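Local coordinates for japanin (Rhipicephalus appendiculatus, PDB 4BOE), which binds cholesterol as a secreted tick salivary lipocalin and modulates host immunity by blocking the differentiation of dendritic cells from monocytes, at the cholesterol site. Coordinates in Å, arbitrary orientation; residue numbers count along the deposited sequence, not the author numbering.

The cholesterol site. Residues 6, 12, 14, 17, 21-23, 26, 29, 31, 43, 45, 63, 86, 88, 92, 115, 117. With CLR (cholesterol), chain B.
This is the lipocalin pocket of japanin, and it buries 611 of the 628 Å² of cholesterol. The sterol 3-hydroxyl lies at one end and the branched tail at the other. Glu23 recognises the hydroxyl through its backbone: N donates a nearly straight hydrogen bond to CLR O1 (3.0 Å, 172° at H). Water 1 bonds to the same oxygen and to the carbonyl oxygens of Glu23 and Val26. The Glu23 carboxylate is not part of this grip, and the residue is poorly ordered.

The His17 ring presents one face to the A-ring. CLR C4 sits over its centre as a CH-pi contact, 3.8 Å from the centroid, and the two rings are steeply inclined, not parallel.

From CB, the Trp117 side chain runs with CG anti to the carbonyl carbon (chi1 -56°). CG and CD1 lie at the margin of the contact with tail methyl C26. CD2 and CE2, the atoms of the ring fusion, each come within 3.6 Å of CLR C26, which sits over the centre of the indole face. CE3 also reaches CLR C26, at 3.9 Å. NE1 turns to Ser115 OG and donates a hydrogen bond of 2.9 Å, which helps fix the ring's rotation. CZ2 meets CLR C14 in the ring plane, at 3.9 Å. Leu14 CD1 backs the opposite face, so the indole is held between leucine and sterol tail.

Near the tail end, Phe63 CE2 touches CLR C24 at 3.7 Å. Arg43 grips Thr31 side-on, NE to OG1 and NH2 to the carbonyl O. This probably helps hold Thr31 CG2 against CLR C26. The site lets each japanin monomer carry one cholesterol, probably taken from the bloodmeal.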
loop_
_atom_site.group_PDB
_atom_site.type_symbol
_atom_site.label_atom_id
_atom_site.label_comp_id
_atom_site.label_asym_id
_atom_site.label_seq_id
_atom_site.Cartn_x
_atom_site.Cartn_y
_atom_site.Cartn_z
ATOM N N ALA A 6 7.336 5.490 -0.746
ATOM C CA ALA A 6 7.481 4.271 -1.548
ATOM C C ALA A 6 8.927 3.786 -1.695
ATOM O O ALA A 6 9.179 2.582 -1.650
ATOM C CB ALA A 6 6.882 4.479 -2.908
ATOM N N LEU A 12 5.088 0.574 5.317
ATOM C CA LEU A 12 3.831 1.228 4.970
ATOM C C LEU A 12 2.680 0.258 5.172
ATOM O O LEU A 12 2.785 -0.896 4.802
ATOM C CB LEU A 12 3.856 1.696 3.522
ATOM C CG LEU A 12 4.835 2.775 3.135
ATOM C CD1 LEU A 12 4.928 2.886 1.617
ATOM C CD2 LEU A 12 4.396 4.132 3.722
ATOM N N LEU A 14 -1.579 -0.463 4.653
ATOM C CA LEU A 14 -2.765 -0.128 3.878
ATOM C C LEU A 14 -3.845 0.372 4.832
ATOM O O LEU A 14 -4.224 -0.326 5.767
ATOM C CB LEU A 14 -3.263 -1.350 3.075
ATOM C CG LEU A 14 -4.472 -1.108 2.170
ATOM C CD1 LEU A 14 -4.140 -0.136 1.066
ATOM C CD2 LEU A 14 -4.978 -2.437 1.620
ATOM N N HIS A 17 -8.836 1.790 0.792
ATOM C CA HIS A 17 -8.850 1.445 -0.621
ATOM C C HIS A 17 -10.251 1.546 -1.199
ATOM O O HIS A 17 -11.213 1.610 -0.451
ATOM C CB HIS A 17 -8.266 0.054 -0.883
ATOM C CG HIS A 17 -9.006 -1.045 -0.183
ATOM N ND1 HIS A 17 -10.129 -1.635 -0.737
ATOM C CD2 HIS A 17 -8.765 -1.619 1.016
ATOM C CE1 HIS A 17 -10.540 -2.519 0.151
ATOM N NE2 HIS A 17 -9.764 -2.517 1.232
ATOM N N LEU A 21 -11.347 -3.145 -5.245
ATOM C CA LEU A 21 -10.081 -3.850 -5.046
ATOM C C LEU A 21 -10.147 -4.977 -4.000
ATOM O O LEU A 21 -9.290 -5.872 -4.028
ATOM C CB LEU A 21 -9.024 -2.855 -4.585
ATOM C CG LEU A 21 -8.633 -1.785 -5.596
ATOM C CD1 LEU A 21 -7.772 -0.771 -4.960
ATOM C CD2 LEU A 21 -7.953 -2.376 -6.766
ATOM N N PHE A 22 -11.134 -4.903 -3.086
ATOM C CA PHE A 22 -11.342 -5.781 -1.948
ATOM C C PHE A 22 -11.129 -7.278 -2.210
ATOM O O PHE A 22 -11.756 -7.827 -3.099
ATOM C CB PHE A 22 -12.743 -5.582 -1.357
ATOM C CG PHE A 22 -12.989 -6.386 -0.092
ATOM C CD1 PHE A 22 -12.494 -5.961 1.127
ATOM C CD2 PHE A 22 -13.761 -7.543 -0.119
ATOM C CE1 PHE A 22 -12.734 -6.696 2.299
ATOM C CE2 PHE A 22 -13.994 -8.279 1.053
ATOM C CZ PHE A 22 -13.504 -7.830 2.255
ATOM N N GLU A 23 -10.243 -7.910 -1.420
ATOM C CA GLU A 23 -9.956 -9.351 -1.447
ATOM C C GLU A 23 -10.440 -9.920 -0.125
ATOM O O GLU A 23 -9.948 -9.535 0.942
ATOM C CB GLU A 23 -8.453 -9.638 -1.586
ATOM C CG GLU A 23 -7.879 -9.245 -2.932
ATOM C CD GLU A 23 -8.287 -10.101 -4.118
ATOM O OE1 GLU A 23 -8.939 -11.153 -3.911
ATOM O OE2 GLU A 23 -7.944 -9.718 -5.262
ATOM N N VAL A 26 -8.232 -11.282 3.254
ATOM C CA VAL A 26 -6.901 -10.683 3.237
ATOM C C VAL A 26 -6.862 -9.564 4.275
ATOM O O VAL A 26 -7.693 -8.668 4.245
ATOM C CB VAL A 26 -6.470 -10.236 1.836
ATOM C CG1 VAL A 26 -5.127 -9.496 1.888
ATOM C CG2 VAL A 26 -6.366 -11.445 0.919
ATOM N N VAL A 29 -2.416 -5.917 5.655
ATOM C CA VAL A 29 -1.642 -5.597 4.435
ATOM C C VAL A 29 -0.641 -4.498 4.718
ATOM O O VAL A 29 -0.992 -3.431 5.246
ATOM C CB VAL A 29 -2.530 -5.281 3.208
ATOM C CG1 VAL A 29 -1.692 -4.931 1.981
ATOM C CG2 VAL A 29 -3.440 -6.448 2.895
ATOM N N THR A 31 3.797 -3.213 3.627
ATOM C CA THR A 31 4.973 -3.396 2.790
ATOM C C THR A 31 6.234 -2.948 3.541
ATOM O O THR A 31 6.276 -1.828 4.044
ATOM C CB THR A 31 4.812 -2.748 1.370
ATOM O OG1 THR A 31 6.059 -2.784 0.711
ATOM C CG2 THR A 31 4.403 -1.310 1.390
ATOM N N ARG A 43 10.783 -4.254 -2.102
ATOM C CA ARG A 43 9.974 -4.277 -0.904
ATOM C C ARG A 43 9.231 -5.626 -0.853
ATOM O O ARG A 43 9.011 -6.273 -1.877
ATOM C CB ARG A 43 8.923 -3.153 -0.911
ATOM C CG ARG A 43 9.399 -1.734 -1.254
ATOM C CD ARG A 43 8.221 -0.742 -1.061
ATOM N NE ARG A 43 7.893 -0.654 0.356
ATOM C CZ ARG A 43 8.436 0.166 1.244
ATOM N NH1 ARG A 43 9.281 1.112 0.856
ATOM N NH2 ARG A 43 8.088 0.089 2.526
ATOM N N LEU A 45 5.558 -7.594 0.251
ATOM C CA LEU A 45 4.142 -7.397 0.438
ATOM C C LEU A 45 3.770 -8.462 1.461
ATOM O O LEU A 45 3.951 -9.636 1.200
ATOM C CB LEU A 45 3.370 -7.563 -0.863
ATOM C CG LEU A 45 1.861 -7.350 -0.753
ATOM C CD1 LEU A 45 1.511 -5.916 -0.375
ATOM C CD2 LEU A 45 1.230 -7.694 -2.031
ATOM N N PHE A 63 8.083 -7.252 -4.533
ATOM C CA PHE A 63 7.971 -6.391 -5.691
ATOM C C PHE A 63 9.067 -5.336 -5.660
ATOM O O PHE A 63 9.704 -5.104 -4.641
ATOM C CB PHE A 63 6.557 -5.762 -5.771
ATOM C CG PHE A 63 6.169 -4.845 -4.636
ATOM C CD1 PHE A 63 5.668 -5.359 -3.443
ATOM C CD2 PHE A 63 6.316 -3.471 -4.753
ATOM C CE1 PHE A 63 5.350 -4.514 -2.378
ATOM C CE2 PHE A 63 6.012 -2.630 -3.677
ATOM C CZ PHE A 63 5.489 -3.157 -2.513
ATOM N N LEU A 86 -2.905 -10.614 -6.530
ATOM C CA LEU A 86 -3.277 -9.393 -5.818
ATOM C C LEU A 86 -3.519 -8.220 -6.750
ATOM O O LEU A 86 -3.795 -7.121 -6.286
ATOM C CB LEU A 86 -2.212 -9.110 -4.741
ATOM C CG LEU A 86 -2.176 -10.174 -3.632
ATOM C CD1 LEU A 86 -0.981 -10.066 -2.833
ATOM C CD2 LEU A 86 -3.394 -10.091 -2.724
ATOM N N ALA A 88 -1.583 -6.496 -8.825
ATOM C CA ALA A 88 -0.630 -5.386 -8.955
ATOM C C ALA A 88 -0.425 -4.980 -10.433
ATOM O O ALA A 88 -0.271 -5.843 -11.302
ATOM C CB ALA A 88 0.702 -5.738 -8.328
ATOM N N TYR A 92 1.333 3.248 -11.152
ATOM C CA TYR A 92 0.300 3.893 -10.365
ATOM C C TYR A 92 0.484 5.381 -10.432
ATOM O O TYR A 92 1.601 5.862 -10.519
ATOM C CB TYR A 92 0.376 3.455 -8.901
ATOM C CG TYR A 92 -0.108 2.048 -8.700
ATOM C CD1 TYR A 92 -1.463 1.765 -8.621
ATOM C CD2 TYR A 92 0.783 0.981 -8.685
ATOM C CE1 TYR A 92 -1.922 0.461 -8.506
ATOM C CE2 TYR A 92 0.331 -0.338 -8.603
ATOM C CZ TYR A 92 -1.019 -0.588 -8.500
ATOM O OH TYR A 92 -1.453 -1.872 -8.419
ATOM N N SER A 115 -5.671 3.520 -3.282
ATOM C CA SER A 115 -5.095 2.887 -2.094
ATOM C C SER A 115 -4.344 3.970 -1.296
ATOM O O SER A 115 -3.624 4.796 -1.877
ATOM C CB SER A 115 -4.228 1.669 -2.396
ATOM O OG SER A 115 -3.076 1.931 -3.161
ATOM N N TRP A 117 -1.817 4.560 1.973
ATOM C CA TRP A 117 -0.764 3.926 2.745
ATOM C C TRP A 117 -0.246 4.904 3.744
ATOM O O TRP A 117 -0.064 6.064 3.425
ATOM C CB TRP A 117 0.385 3.509 1.808
ATOM C CG TRP A 117 -0.059 2.614 0.706
ATOM C CD1 TRP A 117 -0.572 2.991 -0.500
ATOM C CD2 TRP A 117 -0.070 1.176 0.719
ATOM N NE1 TRP A 117 -0.979 1.886 -1.203
ATOM C CE2 TRP A 117 -0.643 0.756 -0.500
ATOM C CE3 TRP A 117 0.374 0.199 1.631
ATOM C CZ2 TRP A 117 -0.782 -0.591 -0.832
ATOM C CZ3 TRP A 117 0.149 -1.150 1.338
ATOM C CH2 TRP A 117 -0.420 -1.531 0.116
HETATM C C1 CLR B . -4.997 -6.067 -0.734
HETATM C C2 CLR B . -6.326 -6.635 -0.241
HETATM C C3 CLR B . -7.335 -5.538 0.020
HETATM C C4 CLR B . -7.538 -4.700 -1.226
HETATM C C5 CLR B . -6.238 -4.195 -1.816
HETATM C C6 CLR B . -6.102 -2.914 -2.134
HETATM C C7 CLR B . -4.870 -2.297 -2.718
HETATM C C8 CLR B . -3.910 -3.336 -3.285
HETATM C C9 CLR B . -3.771 -4.510 -2.289
HETATM C C10 CLR B . -5.130 -5.232 -2.019
HETATM C C11 CLR B . -2.643 -5.476 -2.694
HETATM C C12 CLR B . -1.317 -4.779 -2.996
HETATM C C13 CLR B . -1.454 -3.670 -4.055
HETATM C C14 CLR B . -2.543 -2.706 -3.539
HETATM C C15 CLR B . -2.430 -1.501 -4.481
HETATM C C16 CLR B . -0.920 -1.362 -4.676
HETATM C C17 CLR B . -0.277 -2.671 -4.154
HETATM C C18 CLR B . -1.792 -4.277 -5.431
HETATM C C19 CLR B . -5.542 -6.160 -3.183
HETATM C C20 CLR B . 0.989 -3.061 -4.939
HETATM C C21 CLR B . 1.649 -4.345 -4.414
HETATM C C22 CLR B . 2.002 -1.902 -4.967
HETATM C C23 CLR B . 2.301 -1.208 -3.615
HETATM C C24 CLR B . 3.313 -0.112 -3.757
HETATM C C25 CLR B . 3.588 0.835 -2.609
HETATM C C26 CLR B . 2.818 0.751 -1.315
HETATM C C27 CLR B . 5.025 1.253 -2.418
HETATM O O1 CLR B . -8.591 -6.140 0.363
HETATM O O HOH W 1 -9.346 -7.322 2.667
#